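Local coordinates for AgaA (Rhizobium radiobacter, PDB 6HLX), which binds the opine agropinic acid as the periplasmic solute-binding component of an ABC transporter that brings it into the bacterium, at residues 241-246 against 447-452; 261-266 against 300-305; 389-394 against 401-406. All coordinates share one frame; numbering follows the deposited sequence.

Overall arrangement
Interaction 1 sits between the other two, with its centre about 12 Å from each of theirs. It pairs two strands of a mixed sheet and brings Gln244 and Arg452 to agropinic acid. Interaction 3 meets the same ligand through the loop 401-406 and is tied to interaction 1 by Gln244 NE2, 2.9 Å from Asn404 O, and by Tyr448 OH, 2.8 Å from Tyr393 OH. Interaction 2 lies farther out and carries two zinc ions instead; helix 255-264 packs on the sheet there, with Ile261 CG2 3.7 Å from Leu243 CD1. Interactions 2 and 3 do not touch, their nearest atoms being about 9 Å apart.

Interaction 1 (241-246 against 447-452); sequences MGLQFN and VYFMWR. With G9Z (agropinic acid), chain E.
Strands 241-245 and 447-451 run antiparallel, their directions 164° apart, and a classic beta bulge interrupts the ladder where Phe449 and Met450 both face Met241. They belong to a mixed sheet in one lobe of this two-lobed periplasmic binding protein. Met241 O takes a straight bond from Phe449 N at 2.8 Å and a weak, longer one from Met450 N, while Met450 O, approached nearly along its C=O axis, accepts from Met241 N. Past the bulge the backbones draw close: Gly242 CA lies only 3.1 Å from Val447 O, an approach that the lack of a side chain on Gly242 permits.

On one face Met241 and Met450 lie side by side, CB of the former 3.7 Å from CG of the latter. Leu243 CD1 meets the edge of the Phe449 ring at CE2, and Val447 CG2 touches the edge of Phe245, so branched aliphatics fill in beside flat rings. With CG beside the backbone N and a bend at chi2 (-59°), Met241 brings SD to Arg452 NH1, which gives it a weak hydrogen bond. Gln244 instead reaches the ligand, accepting from G9Z OAS at OE1, 2.6 Å away; its NE2 is held by loop carbonyls, among them Thr402 O, which fixes the amide. Arg452, extended from CG to NE, forks onto the ligand carboxylate: NH1 lies 2.9 Å from OXT and NH2 2.7 Å from O.

Interaction 2 (261-266 against 300-305); sequences IAYAVD and NYFSHH. With ZN (zinc ion), chain O; ZN (zinc ion), chain P.
His304 and Asp266 both hold CG anti to the backbone N (chi1 -179° and -168°); these torsions bring the two groups together, and the chi2 rotations leave the imidazole and carboxylate planes 87° apart. Asp266 CB sits over the centre of the ring face as a CH-pi contact, 3.8 Å from the His304 centroid. Each residue binds its own zinc ion together with a water: His304 through NE2 at 2.0 Å, Asp266 through OD1 at 1.9 Å. The other carboxylate oxygen, OD2, accepts from Ala269 N, so that Asp266 also caps the helix 267-274.

The segment 261-266 is where helix 255-264 ends, and the loop before helix 306-315 closes that end. Tyr263 O takes a straight bond from His305 N at 2.8 Å, in the carbonyl plane, and a weak one from His304 ND1. Farther along, the contact turns aromatic. Phe302 points its edge at the face of Tyr263 in a T-shaped pair with centroids 5.1 Å apart. Ala262 CB, small enough to nestle against a flat ring, stands over one face of Phe302, 3.5 Å from its centroid, and Tyr301 CD1 lies over the opposite face. The Tyr263 OH meets a water at 2.7 Å.

With NE2 of His304 given to the metal and ND1 acting as donor, the imidazole is consistent with a neutral ring. The zinc on OD1 would probably keep Asp266 ionised, and the one on NE2 would probably polarise the ND1-H, which the weak bond to Tyr263 O partly answers.

Interaction 3 (389-394 against 401-406); sequences LSNYYY and RTNNSP. With G9Z (agropinic acid), chain E.
At the C-terminal end of helix 388-393 an arginine from the loop that lines the agropinic acid pocket binds backbone carbonyls. Arg401 bends at chi3 (-62°), so its guanidinium edge turns to a carbonyl of the last turn and one just beyond the helix. NE and NH1 both grip Asn391 O side-on, NE at 3.0 Å, from above the carbonyl plane. End-on, NH1 and NH2 share Tyr394 O; NH1 lies on a lone pair at 2.8 Å, NH2 above the plane. Five N-H groups make arginine apt for serving several carbonyls at once, and its charge would probably offset the negative end of the helix. Asn404 lays ND2 over the guanidinium face, while its OD1 takes a bond from Arg401 N at 2.8 Å, folding the loop back on itself.

Nearer the ligand, the Asn403 amide stacks on the Tyr392 ring with planes 5° apart, and Asn403 CB stands 3.6 Å from the ring centroid. Tyr392 OH is bound by Leu380 O and Ser379 OG, which hold the ring in place. Asn391 ND2 gives Asn403 OD1 a weak bond at 2.8 Å, and a water links Asn391 OD1 to Thr402 OG1. The same loop offers Thr402 O to G9Z OAT at 2.7 Å and sets Asn403 ND2 2.9 Å from OAR. A backbone carbonyl and an amide facing sugar-like hydroxyls suit the polyol-binding part of a solute-binding protein's pocket.

Interaction 1 (241-246 against 447-452)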
loop_
_atom_site.group_PDB
_atom_site.type_symbol
_atom_site.label_atom_id
_atom_site.label_comp_id
_atom_site.label_asym_id
_atom_site.label_seq_id
_atom_site.Cartn_x
_atom_site.Cartn_y
_atom_site.Cartn_z
ATOM N N MET A 241 -10.820 -5.936 0.741
ATOM C CA MET A 241 -11.228 -5.695 2.131
ATOM C C MET A 241 -11.150 -7.026 2.858
ATOM O O MET A 241 -11.591 -8.048 2.331
ATOM C CB MET A 241 -12.672 -5.151 2.249
ATOM C CG MET A 241 -12.867 -3.774 1.611
ATOM S SD MET A 241 -11.815 -2.489 2.300
ATOM C CE MET A 241 -12.461 -2.382 3.943
ATOM N N GLY A 242 -10.662 -7.006 4.088
ATOM C CA GLY A 242 -10.556 -8.229 4.883
ATOM C C GLY A 242 -10.195 -7.920 6.316
ATOM O O GLY A 242 -10.529 -6.843 6.819
ATOM N N LEU A 243 -9.532 -8.871 6.992
ATOM C CA LEU A 243 -9.133 -8.670 8.382
ATOM C C LEU A 243 -7.718 -9.155 8.613
ATOM O O LEU A 243 -7.334 -10.209 8.096
ATOM C CB LEU A 243 -10.070 -9.476 9.320
ATOM C CG LEU A 243 -11.525 -8.995 9.449
ATOM C CD1 LEU A 243 -12.384 -10.073 10.090
ATOM C CD2 LEU A 243 -11.610 -7.699 10.308
ATOM N N GLN A 244 -6.997 -8.425 9.462
ATOM C CA GLN A 244 -5.686 -8.784 10.008
ATOM C C GLN A 244 -5.957 -9.065 11.476
ATOM O O GLN A 244 -6.712 -8.318 12.116
ATOM C CB GLN A 244 -4.683 -7.621 9.885
ATOM C CG GLN A 244 -4.221 -7.415 8.461
ATOM C CD GLN A 244 -3.673 -6.040 8.249
ATOM O OE1 GLN A 244 -4.343 -5.204 7.642
ATOM N NE2 GLN A 244 -2.468 -5.758 8.766
ATOM N N PHE A 245 -5.361 -10.131 12.003
ATOM C CA PHE A 245 -5.563 -10.558 13.394
ATOM C C PHE A 245 -4.276 -10.469 14.201
ATOM O O PHE A 245 -3.228 -10.955 13.743
ATOM C CB PHE A 245 -6.025 -12.038 13.422
ATOM C CG PHE A 245 -7.304 -12.327 12.666
ATOM C CD1 PHE A 245 -7.275 -12.667 11.323
ATOM C CD2 PHE A 245 -8.536 -12.264 13.302
ATOM C CE1 PHE A 245 -8.459 -12.951 10.630
ATOM C CE2 PHE A 245 -9.716 -12.532 12.604
ATOM C CZ PHE A 245 -9.671 -12.836 11.262
ATOM N N ASN A 246 -4.359 -9.954 15.436
ATOM C CA ASN A 246 -3.197 -9.999 16.312
ATOM C C ASN A 246 -3.237 -11.393 16.946
ATOM O O ASN A 246 -4.117 -11.683 17.783
ATOM C CB ASN A 246 -3.264 -8.924 17.387
ATOM C CG ASN A 246 -2.038 -8.871 18.241
ATOM O OD1 ASN A 246 -1.350 -9.877 18.436
ATOM N ND2 ASN A 246 -1.726 -7.685 18.763
ATOM N N VAL A 447 -7.938 -13.042 6.501
ATOM C CA VAL A 447 -9.273 -13.382 6.002
ATOM C C VAL A 447 -9.653 -12.285 5.010
ATOM O O VAL A 447 -9.387 -11.094 5.264
ATOM C CB VAL A 447 -10.286 -13.557 7.159
ATOM C CG1 VAL A 447 -11.719 -13.422 6.661
ATOM C CG2 VAL A 447 -10.078 -14.908 7.858
ATOM N N TYR A 448 -10.254 -12.679 3.857
ATOM C CA TYR A 448 -10.587 -11.709 2.808
ATOM C C TYR A 448 -12.071 -11.777 2.493
ATOM O O TYR A 448 -12.637 -12.875 2.431
ATOM C CB TYR A 448 -9.785 -12.019 1.530
ATOM C CG TYR A 448 -8.298 -12.149 1.755
ATOM C CD1 TYR A 448 -7.723 -13.385 2.047
ATOM C CD2 TYR A 448 -7.450 -11.050 1.608
ATOM C CE1 TYR A 448 -6.349 -13.513 2.257
ATOM C CE2 TYR A 448 -6.072 -11.172 1.793
ATOM C CZ TYR A 448 -5.527 -12.413 2.093
ATOM O OH TYR A 448 -4.175 -12.556 2.265
ATOM N N PHE A 449 -12.685 -10.605 2.239
ATOM C CA PHE A 449 -14.121 -10.566 1.992
ATOM C C PHE A 449 -14.535 -10.105 0.627
ATOM O O PHE A 449 -15.526 -10.627 0.115
ATOM C CB PHE A 449 -14.814 -9.679 3.043
ATOM C CG PHE A 449 -14.718 -10.238 4.448
ATOM C CD1 PHE A 449 -15.015 -11.574 4.706
ATOM C CD2 PHE A 449 -14.308 -9.430 5.507
ATOM C CE1 PHE A 449 -14.924 -12.091 6.014
ATOM C CE2 PHE A 449 -14.221 -9.946 6.808
ATOM C CZ PHE A 449 -14.520 -11.269 7.046
ATOM N N MET A 450 -13.833 -9.110 0.044
ATOM C CA MET A 450 -14.270 -8.578 -1.244
ATOM C C MET A 450 -13.189 -7.804 -1.969
ATOM O O MET A 450 -12.259 -7.301 -1.324
ATOM C CB MET A 450 -15.475 -7.630 -1.028
ATOM C CG MET A 450 -15.138 -6.419 -0.168
ATOM S SD MET A 450 -16.431 -5.188 -0.088
ATOM C CE MET A 450 -16.237 -4.401 -1.717
ATOM N N TRP A 451 -13.343 -7.676 -3.295
ATOM C CA TRP A 451 -12.486 -6.831 -4.136
ATOM C C TRP A 451 -13.282 -5.526 -4.210
ATOM O O TRP A 451 -14.515 -5.558 -4.422
ATOM C CB TRP A 451 -12.384 -7.368 -5.568
ATOM C CG TRP A 451 -11.616 -8.637 -5.686
ATOM C CD1 TRP A 451 -12.116 -9.870 -5.980
ATOM C CD2 TRP A 451 -10.199 -8.804 -5.506
ATOM N NE1 TRP A 451 -11.095 -10.796 -6.025
ATOM C CE2 TRP A 451 -9.906 -10.164 -5.756
ATOM C CE3 TRP A 451 -9.140 -7.920 -5.226
ATOM C CZ2 TRP A 451 -8.609 -10.678 -5.668
ATOM C CZ3 TRP A 451 -7.841 -8.424 -5.174
ATOM C CH2 TRP A 451 -7.590 -9.790 -5.385
ATOM N N ARG A 452 -12.619 -4.389 -4.049
ATOM C CA ARG A 452 -13.354 -3.115 -4.116
ATOM C C ARG A 452 -12.899 -2.260 -5.298
ATOM O O ARG A 452 -11.776 -2.422 -5.789
ATOM C CB ARG A 452 -13.193 -2.310 -2.806
ATOM C CG ARG A 452 -11.781 -1.754 -2.593
ATOM C CD ARG A 452 -11.660 -0.943 -1.306
ATOM N NE ARG A 452 -10.633 0.095 -1.423
ATOM C CZ ARG A 452 -9.744 0.386 -0.477
ATOM N NH1 ARG A 452 -9.728 -0.296 0.664
ATOM N NH2 ARG A 452 -8.882 1.377 -0.652
HETATM O OAM G9Z E . -4.244 4.784 3.463
HETATM C CAB G9Z E . -5.366 4.271 3.572
HETATM C CAC G9Z E . -6.506 5.004 3.961
HETATM C CB G9Z E . -7.693 3.993 3.951
HETATM C CA G9Z E . -7.055 2.635 3.708
HETATM C C G9Z E . -7.700 1.947 2.631
HETATM O O G9Z E . -7.336 2.194 1.449
HETATM N N G9Z E . -5.610 2.951 3.463
HETATM C CAG G9Z E . -4.579 1.930 3.032
HETATM C CAH G9Z E . -4.089 1.127 4.238
HETATM O OAP G9Z E . -5.215 0.404 4.736
HETATM C CAI G9Z E . -2.963 0.152 3.882
HETATM O OAQ G9Z E . -2.022 0.819 3.002
HETATM C CAJ G9Z E . -2.168 -0.302 5.152
HETATM O OAR G9Z E . -1.120 -1.209 4.763
HETATM C CAK G9Z E . -3.001 -0.906 6.308
HETATM O OAT G9Z E . -2.182 -1.003 7.490
HETATM C CAL G9Z E . -3.634 -2.257 5.941
HETATM O OAS G9Z E . -4.503 -2.699 7.007
HETATM O OXT G9Z E . -8.632 1.147 2.917
#

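Interaction 2 (261-266 against 300-305)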
loop_
_atom_site.group_PDB
_atom_site.type_symbol
_atom_site.label_atom_id
_atom_site.label_comp_id
_atom_site.label_asym_id
_atom_site.label_seq_id
_atom_site.Cartn_x
_atom_site.Cartn_y
_atom_site.Cartn_z
ATOM N N ILE A 261 -14.769 -16.908 11.523
ATOM C CA ILE A 261 -15.034 -15.532 11.079
ATOM C C ILE A 261 -15.217 -15.466 9.549
ATOM O O ILE A 261 -16.153 -14.817 9.087
ATOM C CB ILE A 261 -13.960 -14.583 11.620
ATOM C CG1 ILE A 261 -14.143 -14.458 13.153
ATOM C CG2 ILE A 261 -14.059 -13.214 10.938
ATOM C CD1 ILE A 261 -13.003 -13.801 13.873
ATOM N N ALA A 262 -14.370 -16.190 8.785
ATOM C CA ALA A 262 -14.487 -16.269 7.318
ATOM C C ALA A 262 -15.846 -16.893 6.903
ATOM O O ALA A 262 -16.423 -16.473 5.902
ATOM C CB ALA A 262 -13.344 -17.086 6.747
ATOM N N TYR A 263 -16.369 -17.865 7.687
ATOM C CA TYR A 263 -17.668 -18.503 7.379
ATOM C C TYR A 263 -18.864 -17.666 7.854
ATOM O O TYR A 263 -19.979 -17.827 7.332
ATOM C CB TYR A 263 -17.750 -19.918 8.029
ATOM C CG TYR A 263 -17.020 -20.999 7.257
ATOM C CD1 TYR A 263 -17.533 -21.502 6.062
ATOM C CD2 TYR A 263 -15.838 -21.551 7.743
ATOM C CE1 TYR A 263 -16.879 -22.516 5.363
ATOM C CE2 TYR A 263 -15.175 -22.572 7.052
ATOM C CZ TYR A 263 -15.697 -23.043 5.857
ATOM O OH TYR A 263 -15.049 -24.026 5.155
ATOM N N ALA A 264 -18.670 -16.840 8.900
ATOM C CA ALA A 264 -19.759 -16.079 9.521
ATOM C C ALA A 264 -20.098 -14.759 8.860
ATOM O O ALA A 264 -21.203 -14.248 9.057
ATOM C CB ALA A 264 -19.452 -15.829 10.992
ATOM N N VAL A 265 -19.140 -14.148 8.162
ATOM C CA VAL A 265 -19.392 -12.821 7.606
ATOM C C VAL A 265 -19.989 -12.896 6.214
ATOM O O VAL A 265 -19.315 -13.334 5.289
ATOM C CB VAL A 265 -18.140 -11.909 7.671
ATOM C CG1 VAL A 265 -18.446 -10.515 7.105
ATOM C CG2 VAL A 265 -17.613 -11.791 9.097
ATOM N N ASP A 266 -21.251 -12.441 6.060
ATOM C CA ASP A 266 -21.873 -12.404 4.755
ATOM C C ASP A 266 -21.199 -11.293 3.937
ATOM O O ASP A 266 -21.180 -10.127 4.349
ATOM C CB ASP A 266 -23.372 -12.139 4.826
ATOM C CG ASP A 266 -23.976 -12.405 3.478
ATOM O OD1 ASP A 266 -24.339 -13.585 3.208
ATOM O OD2 ASP A 266 -24.039 -11.461 2.664
ATOM N N ASN A 300 -13.655 -20.930 -3.971
ATOM C CA ASN A 300 -14.828 -21.079 -3.126
ATOM C C ASN A 300 -14.549 -21.971 -1.931
ATOM O O ASN A 300 -15.411 -22.751 -1.508
ATOM C CB ASN A 300 -16.031 -21.529 -3.949
ATOM C CG ASN A 300 -16.534 -20.410 -4.816
ATOM O OD1 ASN A 300 -17.225 -19.497 -4.354
ATOM N ND2 ASN A 300 -16.164 -20.438 -6.082
ATOM N N TYR A 301 -13.345 -21.802 -1.338
ATOM C CA TYR A 301 -12.967 -22.561 -0.146
ATOM C C TYR A 301 -13.963 -22.265 0.966
ATOM O O TYR A 301 -14.474 -23.198 1.611
ATOM C CB TYR A 301 -11.535 -22.206 0.277
ATOM C CG TYR A 301 -11.059 -22.971 1.488
ATOM C CD1 TYR A 301 -11.255 -22.473 2.773
ATOM C CD2 TYR A 301 -10.379 -24.181 1.351
ATOM C CE1 TYR A 301 -10.806 -23.169 3.894
ATOM C CE2 TYR A 301 -9.891 -24.865 2.461
ATOM C CZ TYR A 301 -10.116 -24.361 3.732
ATOM O OH TYR A 301 -9.652 -25.037 4.830
ATOM N N PHE A 302 -14.266 -20.966 1.171
ATOM C CA PHE A 302 -15.252 -20.570 2.171
ATOM C C PHE A 302 -16.598 -20.348 1.490
ATOM O O PHE A 302 -16.685 -20.303 0.262
ATOM C CB PHE A 302 -14.805 -19.278 2.898
ATOM C CG PHE A 302 -13.553 -19.441 3.720
ATOM C CD1 PHE A 302 -13.567 -20.189 4.897
ATOM C CD2 PHE A 302 -12.358 -18.850 3.321
ATOM C CE1 PHE A 302 -12.399 -20.373 5.640
ATOM C CE2 PHE A 302 -11.197 -19.013 4.077
ATOM C CZ PHE A 302 -11.222 -19.786 5.225
ATOM N N SER A 303 -17.642 -20.212 2.305
ATOM C CA SER A 303 -18.994 -19.873 1.902
ATOM C C SER A 303 -19.609 -19.189 3.100
ATOM O O SER A 303 -18.990 -19.182 4.167
ATOM C CB SER A 303 -19.781 -21.130 1.540
ATOM O OG SER A 303 -19.839 -22.023 2.638
ATOM N N HIS A 304 -20.804 -18.605 2.952
ATOM C CA HIS A 304 -21.464 -18.020 4.108
ATOM C C HIS A 304 -22.262 -19.128 4.784
ATOM O O HIS A 304 -23.199 -19.672 4.189
ATOM C CB HIS A 304 -22.363 -16.835 3.754
ATOM C CG HIS A 304 -23.017 -16.237 4.956
ATOM N ND1 HIS A 304 -22.287 -15.881 6.079
ATOM C CD2 HIS A 304 -24.322 -15.968 5.184
ATOM C CE1 HIS A 304 -23.167 -15.403 6.943
ATOM N NE2 HIS A 304 -24.401 -15.431 6.447
ATOM N N HIS A 305 -21.871 -19.483 6.018
ATOM C CA HIS A 305 -22.511 -20.562 6.753
ATOM C C HIS A 305 -22.384 -20.384 8.253
ATOM O O HIS A 305 -21.424 -20.852 8.864
ATOM C CB HIS A 305 -21.936 -21.911 6.286
ATOM C CG HIS A 305 -22.945 -22.985 6.343
ATOM N ND1 HIS A 305 -22.657 -24.265 5.957
ATOM C CD2 HIS A 305 -24.219 -22.940 6.808
ATOM C CE1 HIS A 305 -23.769 -24.945 6.203
ATOM N NE2 HIS A 305 -24.745 -24.140 6.622
HETATM ZN ZN ZN O . -24.834 -13.695 1.377
HETATM ZN ZN ZN P . -25.760 -14.672 7.756
HETATM O O HOH W 1 -12.821 -25.205 6.198
HETATM O O HOH W 2 -13.662 -25.597 2.601
HETATM O O HOH W 3 -26.114 -12.371 0.729
HETATM O O HOH W 4 -24.870 -13.567 9.065
#

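Interaction 3 (389-394 against 401-406)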
loop_
_atom_site.group_PDB
_atom_site.type_symbol
_atom_site.label_atom_id
_atom_site.label_comp_id
_atom_site.label_asym_id
_atom_site.label_seq_id
_atom_site.Cartn_x
_atom_site.Cartn_y
_atom_site.Cartn_z
ATOM N N LEU A 389 2.987 -11.682 -1.427
ATOM C CA LEU A 389 2.489 -12.539 -0.349
ATOM C C LEU A 389 3.382 -12.548 0.891
ATOM O O LEU A 389 2.862 -12.714 2.001
ATOM C CB LEU A 389 2.277 -13.970 -0.877
ATOM C CG LEU A 389 1.156 -14.099 -1.929
ATOM C CD1 LEU A 389 1.289 -15.425 -2.736
ATOM C CD2 LEU A 389 -0.238 -13.971 -1.257
ATOM N N SER A 390 4.729 -12.429 0.720
ATOM C CA SER A 390 5.623 -12.489 1.897
ATOM C C SER A 390 5.319 -11.364 2.877
ATOM O O SER A 390 5.360 -11.566 4.086
ATOM C CB SER A 390 7.085 -12.395 1.489
ATOM O OG SER A 390 7.554 -13.659 1.061
ATOM N N ASN A 391 5.002 -10.180 2.339
ATOM C CA ASN A 391 4.693 -9.016 3.150
ATOM C C ASN A 391 3.476 -9.277 4.070
ATOM O O ASN A 391 3.444 -8.793 5.201
ATOM C CB ASN A 391 4.480 -7.809 2.247
ATOM C CG ASN A 391 4.135 -6.537 2.976
ATOM O OD1 ASN A 391 4.778 -6.138 3.985
ATOM N ND2 ASN A 391 3.103 -5.887 2.491
ATOM N N TYR A 392 2.518 -10.107 3.594
ATOM C CA TYR A 392 1.317 -10.493 4.339
ATOM C C TYR A 392 1.506 -11.708 5.248
ATOM O O TYR A 392 0.913 -11.758 6.323
ATOM C CB TYR A 392 0.173 -10.802 3.330
ATOM C CG TYR A 392 -0.457 -9.539 2.794
ATOM C CD1 TYR A 392 0.188 -8.768 1.821
ATOM C CD2 TYR A 392 -1.686 -9.102 3.267
ATOM C CE1 TYR A 392 -0.352 -7.557 1.387
ATOM C CE2 TYR A 392 -2.245 -7.900 2.824
ATOM C CZ TYR A 392 -1.577 -7.139 1.878
ATOM O OH TYR A 392 -2.105 -5.928 1.508
ATOM N N TYR A 393 2.263 -12.726 4.785
ATOM C CA TYR A 393 2.323 -14.046 5.438
ATOM C C TYR A 393 3.603 -14.459 6.135
ATOM O O TYR A 393 3.553 -15.358 6.979
ATOM C CB TYR A 393 2.003 -15.128 4.384
ATOM C CG TYR A 393 0.540 -15.148 3.989
ATOM C CD1 TYR A 393 0.056 -14.305 2.990
ATOM C CD2 TYR A 393 -0.362 -16.010 4.614
ATOM C CE1 TYR A 393 -1.294 -14.291 2.643
ATOM C CE2 TYR A 393 -1.711 -16.024 4.259
ATOM C CZ TYR A 393 -2.174 -15.149 3.284
ATOM O OH TYR A 393 -3.503 -15.147 2.929
ATOM N N TYR A 394 4.759 -13.916 5.722
ATOM C CA TYR A 394 6.037 -14.379 6.270
ATOM C C TYR A 394 6.183 -14.048 7.759
ATOM O O TYR A 394 5.606 -13.076 8.236
ATOM C CB TYR A 394 7.191 -13.716 5.502
ATOM C CG TYR A 394 8.488 -14.493 5.592
ATOM C CD1 TYR A 394 8.696 -15.629 4.815
ATOM C CD2 TYR A 394 9.486 -14.121 6.485
ATOM C CE1 TYR A 394 9.876 -16.362 4.908
ATOM C CE2 TYR A 394 10.673 -14.853 6.589
ATOM C CZ TYR A 394 10.877 -15.950 5.766
ATOM O OH TYR A 394 12.045 -16.677 5.837
ATOM N N ARG A 401 3.703 -5.769 11.045
ATOM C CA ARG A 401 3.843 -5.008 9.799
ATOM C C ARG A 401 2.521 -4.353 9.412
ATOM O O ARG A 401 1.471 -4.706 9.951
ATOM C CB ARG A 401 4.367 -5.918 8.662
ATOM C CG ARG A 401 5.661 -6.662 9.040
ATOM C CD ARG A 401 6.285 -7.451 7.893
ATOM N NE ARG A 401 5.423 -8.510 7.371
ATOM C CZ ARG A 401 5.478 -9.788 7.752
ATOM N NH1 ARG A 401 4.708 -10.694 7.165
ATOM N NH2 ARG A 401 6.299 -10.164 8.732
ATOM N N THR A 402 2.552 -3.454 8.417
ATOM C CA THR A 402 1.318 -2.774 8.013
ATOM C C THR A 402 0.244 -3.723 7.438
ATOM O O THR A 402 -0.935 -3.422 7.583
ATOM C CB THR A 402 1.633 -1.673 6.956
ATOM O OG1 THR A 402 2.296 -2.284 5.831
ATOM C CG2 THR A 402 2.456 -0.510 7.538
ATOM N N ASN A 403 0.645 -4.853 6.812
ATOM C CA ASN A 403 -0.267 -5.760 6.098
ATOM C C ASN A 403 -0.412 -7.160 6.683
ATOM O O ASN A 403 -1.202 -7.934 6.152
ATOM C CB ASN A 403 0.179 -5.907 4.636
ATOM C CG ASN A 403 -0.044 -4.674 3.801
ATOM O OD1 ASN A 403 0.764 -4.329 2.911
ATOM N ND2 ASN A 403 -1.157 -3.998 4.047
ATOM N N ASN A 404 0.343 -7.486 7.724
ATOM C CA ASN A 404 0.284 -8.863 8.249
ATOM C C ASN A 404 -0.642 -9.028 9.463
ATOM O O ASN A 404 -1.243 -8.061 9.943
ATOM C CB ASN A 404 1.703 -9.397 8.555
ATOM C CG ASN A 404 2.251 -8.969 9.899
ATOM O OD1 ASN A 404 1.990 -7.854 10.359
ATOM N ND2 ASN A 404 3.032 -9.843 10.559
ATOM N N SER A 405 -0.707 -10.267 9.975
ATOM C CA SER A 405 -1.424 -10.609 11.199
ATOM C C SER A 405 -0.345 -10.711 12.289
ATOM O O SER A 405 0.474 -11.645 12.260
ATOM C CB SER A 405 -2.184 -11.922 11.023
ATOM O OG SER A 405 -3.409 -11.548 10.412
ATOM N N PRO A 406 -0.258 -9.683 13.171
ATOM C CA PRO A 406 0.852 -9.622 14.128
ATOM C C PRO A 406 1.221 -10.948 14.792
ATOM O O PRO A 406 0.352 -11.690 15.274
ATOM C CB PRO A 406 0.394 -8.566 15.142
ATOM C CG PRO A 406 -0.399 -7.594 14.303
ATOM C CD PRO A 406 -1.107 -8.471 13.268
HETATM O OAM G9Z E . -4.244 4.784 3.463
HETATM C CAB G9Z E . -5.366 4.271 3.572
HETATM C CAC G9Z E . -6.506 5.004 3.961
HETATM C CB G9Z E . -7.693 3.993 3.951
HETATM C CA G9Z E . -7.055 2.635 3.708
HETATM C C G9Z E . -7.700 1.947 2.631
HETATM O O G9Z E . -7.336 2.194 1.449
HETATM N N G9Z E . -5.610 2.951 3.463
HETATM C CAG G9Z E . -4.579 1.930 3.032
HETATM C CAH G9Z E . -4.089 1.127 4.238
HETATM O OAP G9Z E . -5.215 0.404 4.736
HETATM C CAI G9Z E . -2.963 0.152 3.882
HETATM O OAQ G9Z E . -2.022 0.819 3.002
HETATM C CAJ G9Z E . -2.168 -0.302 5.152
HETATM O OAR G9Z E . -1.120 -1.209 4.763
HETATM C CAK G9Z E . -3.001 -0.906 6.308
HETATM O OAT G9Z E . -2.182 -1.003 7.490
HETATM C CAL G9Z E . -3.634 -2.257 5.941
HETATM O OAS G9Z E . -4.503 -2.699 7.007
HETATM O OXT G9Z E . -8.632 1.147 2.917
HETATM O O HOH W 5 4.638 -3.792 5.765
HETATM O O HOH W 6 0.616 -12.683 8.925
HETATM O O HOH W 7 3.349 -12.693 9.876
#